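Local coordinates for chitin oligosaccahride binding protein NagB1 (Paenibacillus sp. FPU-7, PDB 7EHP) that binds N,N'-diacetylchitobiose and the corresponding trisaccharide as an extracellular solute-binding protein, probably handing them to an ABC transporter for uptake, at residues S244-A248 and S320-P324; A259-F264 and H335-M341; V177-D182 and G274-I278. One frame throughout, in Å; residues are numbered along the deposited sequence.

Contact 1. Residues S244-A248 and S320-P324; sequences SWASA and SGILP. With NAG (2-acetamido-2-deoxy-beta-D-glucopyranose), chain C; NAG (2-acetamido-2-deoxy-beta-D-glucopyranose), chain B.
Trp245 lays one face of its indole under the bound sugar: the chain C NAG sits over the ring system, its C4 3.8 Å above the plane, while the chain B NAG meets the benzo end, where Trp245 CH2 lies 3.7 Å from C5 of that sugar. The arrangement is consistent with the sugar-on-aromatic packing common in carbohydrate-binding sites. Trp245 NE1 is hydrogen-bonded to Tyr225 OH, which helps fix the ring's rotation. A chi1 of 61° swings the indole away from 320-324 into the glycan pocket of this periplasmic-binding-protein fold. The same 3-10 turn packs its other side on the end of helix 310-320. There Ser247 OG lies 3.0 Å from Ser320 O and 3.2 Å from Ser244 O, one proton with two acceptors to choose from. Gly321, at positive phi, passes close to that hydroxyl, its CA 3.5 Å from Ser247 OG. Ala248 CB also touches Ser320 CB. Ala248 CB lies 4.1 Å from Ile322 CD1, and Ser244 CB meets Leu323 CD1 at 3.9 Å. Two waters stitch the ends: one joins Ser244 OG to Leu323 N, while the second water oxygen lies 2.6 Å from Ser320 OG and donates to Ala248 O.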
loop_
_atom_site.group_PDB
_atom_site.type_symbol
_atom_site.label_atom_id
_atom_site.label_comp_id
_atom_site.label_asym_id
_atom_site.label_seq_id
_atom_site.Cartn_x
_atom_site.Cartn_y
_atom_site.Cartn_z
ATOM N N SER A 244 -4.933 -0.247 -4.745
ATOM C CA SER A 244 -6.103 -1.065 -5.059
ATOM C C SER A 244 -6.967 -1.352 -3.827
ATOM O O SER A 244 -8.183 -1.558 -3.958
ATOM C CB SER A 244 -5.655 -2.384 -5.693
ATOM O OG SER A 244 -4.668 -2.977 -4.881
ATOM N N TRP A 245 -6.366 -1.362 -2.631
ATOM C CA TRP A 245 -7.133 -1.604 -1.406
ATOM C C TRP A 245 -8.200 -0.534 -1.179
ATOM O O TRP A 245 -9.114 -0.747 -0.374
ATOM C CB TRP A 245 -6.200 -1.655 -0.186
ATOM C CG TRP A 245 -5.475 -0.353 0.005
ATOM C CD1 TRP A 245 -5.965 0.798 0.580
ATOM C CD2 TRP A 245 -4.148 -0.048 -0.434
ATOM N NE1 TRP A 245 -5.008 1.794 0.527
ATOM C CE2 TRP A 245 -3.885 1.296 -0.087
ATOM C CE3 TRP A 245 -3.158 -0.777 -1.100
ATOM C CZ2 TRP A 245 -2.669 1.912 -0.370
ATOM C CZ3 TRP A 245 -1.954 -0.166 -1.379
ATOM C CH2 TRP A 245 -1.715 1.166 -1.014
ATOM N N ALA A 246 -8.108 0.598 -1.882
ATOM C CA ALA A 246 -9.019 1.719 -1.680
ATOM C C ALA A 246 -10.414 1.428 -2.186
ATOM O O ALA A 246 -11.366 2.083 -1.752
ATOM C CB ALA A 246 -8.487 2.977 -2.385
ATOM N N SER A 247 -10.555 0.490 -3.118
ATOM C CA SER A 247 -11.881 0.138 -3.597
ATOM C C SER A 247 -12.772 -0.394 -2.475
ATOM O O SER A 247 -13.998 -0.336 -2.600
ATOM C CB SER A 247 -11.762 -0.884 -4.723
ATOM O OG SER A 247 -11.312 -2.120 -4.198
ATOM N N ALA A 248 -12.189 -0.887 -1.373
ATOM C CA ALA A 248 -12.988 -1.281 -0.221
ATOM C C ALA A 248 -13.803 -0.122 0.339
ATOM O O ALA A 248 -14.731 -0.361 1.132
ATOM C CB ALA A 248 -12.088 -1.868 0.872
ATOM N N SER A 320 -14.970 -6.508 -1.511
ATOM C CA SER A 320 -14.241 -5.294 -1.236
ATOM C C SER A 320 -13.200 -4.957 -2.293
ATOM O O SER A 320 -12.540 -3.930 -2.158
ATOM C CB SER A 320 -13.574 -5.394 0.146
ATOM O OG SER A 320 -14.519 -5.336 1.207
ATOM N N GLY A 321 -13.034 -5.782 -3.326
ATOM C CA GLY A 321 -12.129 -5.481 -4.417
ATOM C C GLY A 321 -10.674 -5.794 -4.157
ATOM O O GLY A 321 -9.820 -5.454 -4.988
ATOM N N ILE A 322 -10.357 -6.431 -3.034
ATOM C CA ILE A 322 -8.958 -6.694 -2.718
ATOM C C ILE A 322 -8.424 -7.819 -3.591
ATOM O O ILE A 322 -8.950 -8.938 -3.584
ATOM C CB ILE A 322 -8.768 -6.973 -1.219
ATOM C CG1 ILE A 322 -9.008 -5.680 -0.425
ATOM C CG2 ILE A 322 -7.381 -7.474 -0.933
ATOM C CD1 ILE A 322 -10.342 -5.457 -0.037
ATOM N N LEU A 323 -7.348 -7.528 -4.316
ATOM C CA LEU A 323 -6.787 -8.470 -5.271
ATOM C C LEU A 323 -6.064 -9.614 -4.552
ATOM O O LEU A 323 -5.338 -9.387 -3.575
ATOM C CB LEU A 323 -5.834 -7.739 -6.219
ATOM C CG LEU A 323 -6.500 -6.541 -6.906
ATOM C CD1 LEU A 323 -5.488 -5.747 -7.728
ATOM C CD2 LEU A 323 -7.679 -6.973 -7.776
ATOM N N PRO A 324 -6.219 -10.848 -5.031
ATOM C CA PRO A 324 -5.720 -11.997 -4.277
ATOM C C PRO A 324 -4.206 -12.049 -4.260
ATOM O O PRO A 324 -3.540 -11.727 -5.249
ATOM C CB PRO A 324 -6.298 -13.191 -5.043
ATOM C CG PRO A 324 -6.451 -12.686 -6.438
ATOM C CD PRO A 324 -6.942 -11.269 -6.243
HETATM C C1 NAG C . -4.407 -1.959 3.838
HETATM C C2 NAG C . -3.427 -2.562 2.834
HETATM C C3 NAG C . -2.072 -1.860 2.937
HETATM C C4 NAG C . -2.218 -0.335 2.937
HETATM C C5 NAG C . -3.356 0.113 3.865
HETATM C C6 NAG C . -3.669 1.594 3.834
HETATM C C7 NAG C . -4.086 -4.914 2.503
HETATM C C8 NAG C . -3.736 -6.344 2.791
HETATM N N2 NAG C . -3.269 -3.996 3.033
HETATM O O1 NAG C . -5.618 -2.629 3.770
HETATM O O3 NAG C . -1.241 -2.309 1.868
HETATM O O4 NAG C . -1.032 0.200 3.515
HETATM O O5 NAG C . -4.571 -0.585 3.563
HETATM O O6 NAG C . -4.501 1.942 4.939
HETATM O O7 NAG C . -5.069 -4.606 1.830
HETATM C C1 NAG B . -0.102 0.740 2.581
HETATM C C2 NAG B . 1.043 1.326 3.401
HETATM C C3 NAG B . 2.104 1.907 2.479
HETATM C C4 NAG B . 2.572 0.846 1.496
HETATM C C5 NAG B . 1.379 0.260 0.744
HETATM C C6 NAG B . 1.753 -0.873 -0.186
HETATM C C7 NAG B . 0.806 2.219 5.678
HETATM C C8 NAG B . 0.278 3.328 6.516
HETATM N N2 NAG B . 0.579 2.318 4.360
HETATM O O3 NAG B . 3.202 2.357 3.258
HETATM O O4 NAG B . 3.476 1.404 0.552
HETATM O O5 NAG B . 0.410 -0.254 1.666
HETATM O O6 NAG B . 2.494 -1.888 0.481
HETATM O O7 NAG B . 1.427 1.269 6.168
HETATM O O HOH W 1 -5.482 -5.180 -3.363
HETATM O O HOH W 2 -15.437 -2.903 1.682
#

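Contact 2. Residues A259-F264 and H335-M341; sequences AEDIGF and HPVIREM
Glu340 reaches out of its helix to take the backbone N-H of strand residue Phe264: Glu340 OE1 accepts from Phe264 N at 2.8 Å, met nearly along the carboxylate C-O bond with an N-H...O angle of 149°. Strand 262-264 of the mixed sheet and helix 336-341 run almost parallel, 6° between their directions and 7.0 Å apart, as a helix packed on a sheet in this alpha/beta solute-binding fold. A straight side chain (chi2 180°) carries the carboxylate there, and OE2 forms a salt bridge with Lys126 NZ, so both carboxylate oxygens are engaged. Gly263 lies close by, its CA 3.2 Å from Glu340 OE1. Val337 CG2 fits against Phe264 CB and against Ile262 CG2, the two CG2 methyls meeting flank to flank at 4.0 Å. At the helix start, His335 turns its ring edge to the turn before the strand, with CE1 3.2 Å from Ala259 O, while Glu260 runs by the imidazole and sets OE1 against Pro336 CG. Phe264, its ring edge-to-face with Phe123, is crossed at about a right angle by Met341 in a Met-aromatic contact: CG stands 3.7 Å from the ring centroid, over the face, and Met341 SD lies 5.0 Å from the Phe264 ring centroid.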
loop_
_atom_site.group_PDB
_atom_site.type_symbol
_atom_site.label_atom_id
_atom_site.label_comp_id
_atom_site.label_asym_id
_atom_site.label_seq_id
_atom_site.Cartn_x
_atom_site.Cartn_y
_atom_site.Cartn_z
ATOM N N ALA A 259 -20.526 5.002 -8.890
ATOM C CA ALA A 259 -19.974 3.662 -8.687
ATOM C C ALA A 259 -19.563 2.988 -10.002
ATOM O O ALA A 259 -18.438 2.490 -10.130
ATOM C CB ALA A 259 -20.984 2.803 -7.928
ATOM N N GLU A 260 -20.461 2.940 -10.987
ATOM C CA GLU A 260 -20.136 2.192 -12.199
ATOM C C GLU A 260 -19.195 2.947 -13.130
ATOM O O GLU A 260 -18.464 2.325 -13.911
ATOM C CB GLU A 260 -21.413 1.811 -12.957
ATOM C CG GLU A 260 -21.254 0.665 -13.967
ATOM C CD GLU A 260 -20.707 -0.644 -13.377
ATOM O OE1 GLU A 260 -20.350 -1.539 -14.182
ATOM O OE2 GLU A 260 -20.658 -0.800 -12.129
ATOM N N ASP A 261 -19.190 4.273 -13.091
ATOM C CA ASP A 261 -18.269 4.997 -13.951
ATOM C C ASP A 261 -16.935 5.295 -13.262
ATOM O O ASP A 261 -16.251 6.267 -13.625
ATOM C CB ASP A 261 -18.953 6.256 -14.502
ATOM C CG ASP A 261 -19.687 7.043 -13.440
ATOM O OD1 ASP A 261 -19.135 7.198 -12.339
ATOM O OD2 ASP A 261 -20.838 7.467 -13.693
ATOM N N ILE A 262 -16.528 4.453 -12.291
ATOM C CA ILE A 262 -15.194 4.535 -11.692
ATOM C C ILE A 262 -14.258 3.609 -12.456
ATOM O O ILE A 262 -14.565 2.425 -12.647
ATOM C CB ILE A 262 -15.223 4.166 -10.200
ATOM C CG1 ILE A 262 -15.737 5.329 -9.363
ATOM C CG2 ILE A 262 -13.805 3.829 -9.724
ATOM C CD1 ILE A 262 -15.992 4.982 -7.907
ATOM N N GLY A 263 -13.112 4.139 -12.882
ATOM C CA GLY A 263 -12.103 3.344 -13.561
ATOM C C GLY A 263 -10.713 3.481 -12.964
ATOM O O GLY A 263 -10.532 4.091 -11.909
ATOM N N PHE A 264 -9.712 2.943 -13.647
ATOM C CA PHE A 264 -8.360 2.897 -13.104
ATOM C C PHE A 264 -7.399 2.796 -14.275
ATOM O O PHE A 264 -7.640 2.010 -15.195
ATOM C CB PHE A 264 -8.197 1.696 -12.158
ATOM C CG PHE A 264 -6.809 1.529 -11.585
ATOM C CD1 PHE A 264 -5.811 0.887 -12.301
ATOM C CD2 PHE A 264 -6.519 1.979 -10.305
ATOM C CE1 PHE A 264 -4.541 0.735 -11.767
ATOM C CE2 PHE A 264 -5.255 1.845 -9.768
ATOM C CZ PHE A 264 -4.261 1.208 -10.491
ATOM N N HIS A 335 -16.254 -6.229 -10.665
ATOM C CA HIS A 335 -16.429 -4.861 -11.121
ATOM C C HIS A 335 -15.432 -4.502 -12.230
ATOM O O HIS A 335 -14.303 -5.011 -12.257
ATOM C CB HIS A 335 -16.274 -3.937 -9.915
ATOM C CG HIS A 335 -16.605 -2.510 -10.193
ATOM N ND1 HIS A 335 -17.678 -1.873 -9.609
ATOM C CD2 HIS A 335 -15.972 -1.575 -10.941
ATOM C CE1 HIS A 335 -17.725 -0.623 -10.038
ATOM N NE2 HIS A 335 -16.696 -0.414 -10.839
ATOM N N PRO A 336 -15.842 -3.650 -13.184
ATOM C CA PRO A 336 -14.896 -3.165 -14.205
ATOM C C PRO A 336 -13.593 -2.617 -13.647
ATOM O O PRO A 336 -12.525 -2.922 -14.193
ATOM C CB PRO A 336 -15.710 -2.068 -14.906
ATOM C CG PRO A 336 -17.103 -2.563 -14.806
ATOM C CD PRO A 336 -17.197 -3.111 -13.418
ATOM N N VAL A 337 -13.649 -1.804 -12.585
ATOM C CA VAL A 337 -12.428 -1.232 -12.021
ATOM C C VAL A 337 -11.469 -2.337 -11.634
ATOM O O VAL A 337 -10.247 -2.153 -11.675
ATOM C CB VAL A 337 -12.734 -0.324 -10.813
ATOM C CG1 VAL A 337 -13.036 -1.159 -9.570
ATOM C CG2 VAL A 337 -11.562 0.612 -10.549
ATOM N N ILE A 338 -12.001 -3.512 -11.286
ATOM C CA ILE A 338 -11.151 -4.630 -10.912
ATOM C C ILE A 338 -10.502 -5.249 -12.141
ATOM O O ILE A 338 -9.315 -5.589 -12.106
ATOM C CB ILE A 338 -11.945 -5.673 -10.104
ATOM C CG1 ILE A 338 -12.568 -5.045 -8.851
ATOM C CG2 ILE A 338 -11.037 -6.838 -9.714
ATOM C CD1 ILE A 338 -11.586 -4.384 -7.912
ATOM N N ARG A 339 -11.257 -5.425 -13.240
ATOM C CA ARG A 339 -10.618 -5.865 -14.481
ATOM C C ARG A 339 -9.521 -4.884 -14.858
ATOM O O ARG A 339 -8.397 -5.278 -15.202
ATOM C CB ARG A 339 -11.592 -5.948 -15.668
ATOM C CG ARG A 339 -12.501 -7.172 -15.914
ATOM C CD ARG A 339 -11.663 -8.363 -16.444
ATOM N NE ARG A 339 -12.365 -9.308 -17.328
ATOM C CZ ARG A 339 -13.096 -10.338 -16.920
ATOM N NH1 ARG A 339 -13.682 -11.153 -17.802
ATOM N NH2 ARG A 339 -13.354 -10.476 -15.629
ATOM N N GLU A 340 -9.850 -3.589 -14.808
ATOM C CA GLU A 340 -8.916 -2.550 -15.218
ATOM C C GLU A 340 -7.657 -2.566 -14.359
ATOM O O GLU A 340 -6.567 -2.286 -14.861
ATOM C CB GLU A 340 -9.616 -1.189 -15.175
ATOM C CG GLU A 340 -10.647 -1.020 -16.283
ATOM C CD GLU A 340 -11.362 0.322 -16.256
ATOM O OE1 GLU A 340 -10.837 1.282 -15.655
ATOM O OE2 GLU A 340 -12.457 0.422 -16.848
ATOM N N MET A 341 -7.777 -2.922 -13.077
ATOM C CA MET A 341 -6.592 -3.066 -12.232
ATOM C C MET A 341 -5.786 -4.315 -12.571
ATOM O O MET A 341 -4.553 -4.274 -12.568
ATOM C CB MET A 341 -6.997 -3.110 -10.767
ATOM C CG MET A 341 -7.359 -1.786 -10.189
ATOM S SD MET A 341 -8.089 -2.077 -8.569
ATOM C CE MET A 341 -7.883 -0.479 -7.948
#

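Contact 3. Residues V177-D182 and G274-I278; sequences VRTAGD and GDGMI
Arg178 and Met277 carry the polar side of this contact. The guanidinium takes Met277 O end-on with both terminal nitrogens, Arg178 NH1 and NH2 each 2.8 Å from that one oxygen, which lies near the guanidinium plane. NH2 comes in nearly along the carbonyl direction, whereas NH1 stands above the carbonyl plane. A bend at chi2 (-86°) folds the arginine back over the turn. NH2 also binds Phe267 O and NE binds Pro268 O, so the group is held by three backbone carbonyls, those of Met277, Phe267 and Pro268.

Backbone bonding joins the helix end to the turn. Gly274 N donates to Arg178 O at 2.8 Å, and Gly274 CA makes a CA-H...O contact of 3.1 Å with Val177 O. That carbonyl also accepts the N-H of Gly181, where helix 165-180 ends at a positive phi. Residues 274-277 form a type II beta turn leading into strand 277-288 of the sheet, so the C-terminal end of a helix is laced to the entry of a strand in the alpha/beta solute-binding fold.

Charge enters through Asp275, whose carboxylate is turned 85° from the guanidinium. Asp275 OD1 lies 4.4 Å from Arg178 NE, but no N-H of Arg178 is directed at it, so only charge attraction acts between the two. OD1 is bound instead by Val270 N, and OD2 by Gly271 N.

In van der Waals contact, Met277, bent at chi3, crosses Asp182 at about a right angle and lays Met277 CE 3.5 Å from Asp182 CG, while Phe350 of strand 348-350 packs against both side chains.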
loop_
_atom_site.group_PDB
_atom_site.type_symbol
_atom_site.label_atom_id
_atom_site.label_comp_id
_atom_site.label_asym_id
_atom_site.label_seq_id
_atom_site.Cartn_x
_atom_site.Cartn_y
_atom_site.Cartn_z
ATOM N N VAL A 177 10.296 6.989 -9.732
ATOM C CA VAL A 177 10.624 5.744 -10.421
ATOM C C VAL A 177 10.374 5.888 -11.921
ATOM O O VAL A 177 11.132 5.355 -12.744
ATOM C CB VAL A 177 9.846 4.545 -9.831
ATOM C CG1 VAL A 177 9.951 3.303 -10.759
ATOM C CG2 VAL A 177 10.344 4.209 -8.409
ATOM N N ARG A 178 9.320 6.607 -12.305
ATOM C CA ARG A 178 9.133 6.940 -13.716
ATOM C C ARG A 178 10.383 7.593 -14.299
ATOM O O ARG A 178 10.836 7.240 -15.397
ATOM C CB ARG A 178 7.932 7.875 -13.896
ATOM C CG ARG A 178 6.567 7.164 -13.976
ATOM C CD ARG A 178 6.192 6.710 -15.376
ATOM N NE ARG A 178 4.914 6.001 -15.375
ATOM C CZ ARG A 178 4.738 4.771 -14.884
ATOM N NH1 ARG A 178 5.764 4.115 -14.375
ATOM N NH2 ARG A 178 3.538 4.193 -14.904
ATOM N N THR A 179 10.955 8.561 -13.573
ATOM C CA THR A 179 12.041 9.355 -14.153
ATOM C C THR A 179 13.400 8.688 -13.998
ATOM O O THR A 179 14.245 8.816 -14.888
ATOM C CB THR A 179 12.082 10.738 -13.518
ATOM O OG1 THR A 179 12.306 10.586 -12.112
ATOM C CG2 THR A 179 10.775 11.481 -13.774
ATOM N N ALA A 180 13.633 7.973 -12.898
ATOM C CA ALA A 180 14.947 7.414 -12.611
ATOM C C ALA A 180 15.014 5.896 -12.705
ATOM O O ALA A 180 16.115 5.342 -12.612
ATOM C CB ALA A 180 15.426 7.839 -11.214
ATOM N N GLY A 181 13.892 5.219 -12.888
ATOM C CA GLY A 181 13.874 3.765 -12.905
ATOM C C GLY A 181 13.683 3.172 -11.522
ATOM O O GLY A 181 14.054 3.754 -10.501
ATOM N N ASP A 182 13.098 1.971 -11.492
ATOM C CA ASP A 182 12.812 1.315 -10.216
ATOM C C ASP A 182 14.086 0.965 -9.456
ATOM O O ASP A 182 14.087 0.942 -8.217
ATOM C CB ASP A 182 11.964 0.061 -10.447
ATOM C CG ASP A 182 12.692 -1.009 -11.239
ATOM O OD1 ASP A 182 13.195 -0.719 -12.342
ATOM O OD2 ASP A 182 12.757 -2.155 -10.753
ATOM N N GLY A 274 11.617 4.678 -16.038
ATOM C CA GLY A 274 10.638 3.827 -15.380
ATOM C C GLY A 274 9.305 3.790 -16.099
ATOM O O GLY A 274 8.288 3.387 -15.520
ATOM N N ASP A 275 9.285 4.228 -17.359
ATOM C CA ASP A 275 8.060 4.128 -18.136
ATOM C C ASP A 275 7.667 2.663 -18.276
ATOM O O ASP A 275 8.512 1.762 -18.245
ATOM C CB ASP A 275 8.219 4.765 -19.520
ATOM C CG ASP A 275 8.226 6.285 -19.469
ATOM O OD1 ASP A 275 8.078 6.845 -18.368
ATOM O OD2 ASP A 275 8.355 6.931 -20.530
ATOM N N GLY A 276 6.361 2.434 -18.407
ATOM C CA GLY A 276 5.824 1.116 -18.623
ATOM C C GLY A 276 5.710 0.259 -17.388
ATOM O O GLY A 276 5.277 -0.894 -17.499
ATOM N N MET A 277 6.086 0.769 -16.219
ATOM C CA MET A 277 6.009 -0.010 -14.993
ATOM C C MET A 277 4.890 0.507 -14.099
ATOM O O MET A 277 4.408 1.631 -14.246
ATOM C CB MET A 277 7.335 0.012 -14.231
ATOM C CG MET A 277 8.557 -0.009 -15.116
ATOM S SD MET A 277 10.040 -0.016 -14.112
ATOM C CE MET A 277 9.904 -1.604 -13.330
ATOM N N ILE A 278 4.477 -0.337 -13.165
ATOM C CA ILE A 278 3.442 0.023 -12.210
ATOM C C ILE A 278 3.913 -0.396 -10.829
ATOM O O ILE A 278 4.615 -1.397 -10.668
ATOM C CB ILE A 278 2.068 -0.610 -12.567
ATOM C CG1 ILE A 278 0.945 0.022 -11.734
ATOM C CG2 ILE A 278 2.098 -2.135 -12.408
ATOM C CD1 ILE A 278 -0.478 -0.293 -12.257
#

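Overall arrangement
Contacts 1 and 2 are neighbours, their centres 11 Å apart, and they touch directly: Met341 CE lies against Ser244 CA and Ile338 packs on Gly321 and Leu323. The centre of contact 3 is about 24 Å from each of the other two centres, though it meets contact 2 where Ile278 CD1 approaches the ring of Phe264. All three reach the same mixed sheet. Along the chain the first segments come in the order 177-182, 244-248, 259-264, followed by 274-278, 320-324 and 335-341, so every pair of contacts is interleaved. Chain pieces far apart in sequence are thereby tied round one sheet. Contact 1 holds the sugar-stacking tryptophan; contacts 2 and 3 lie farther from the glycan and join helices to strands.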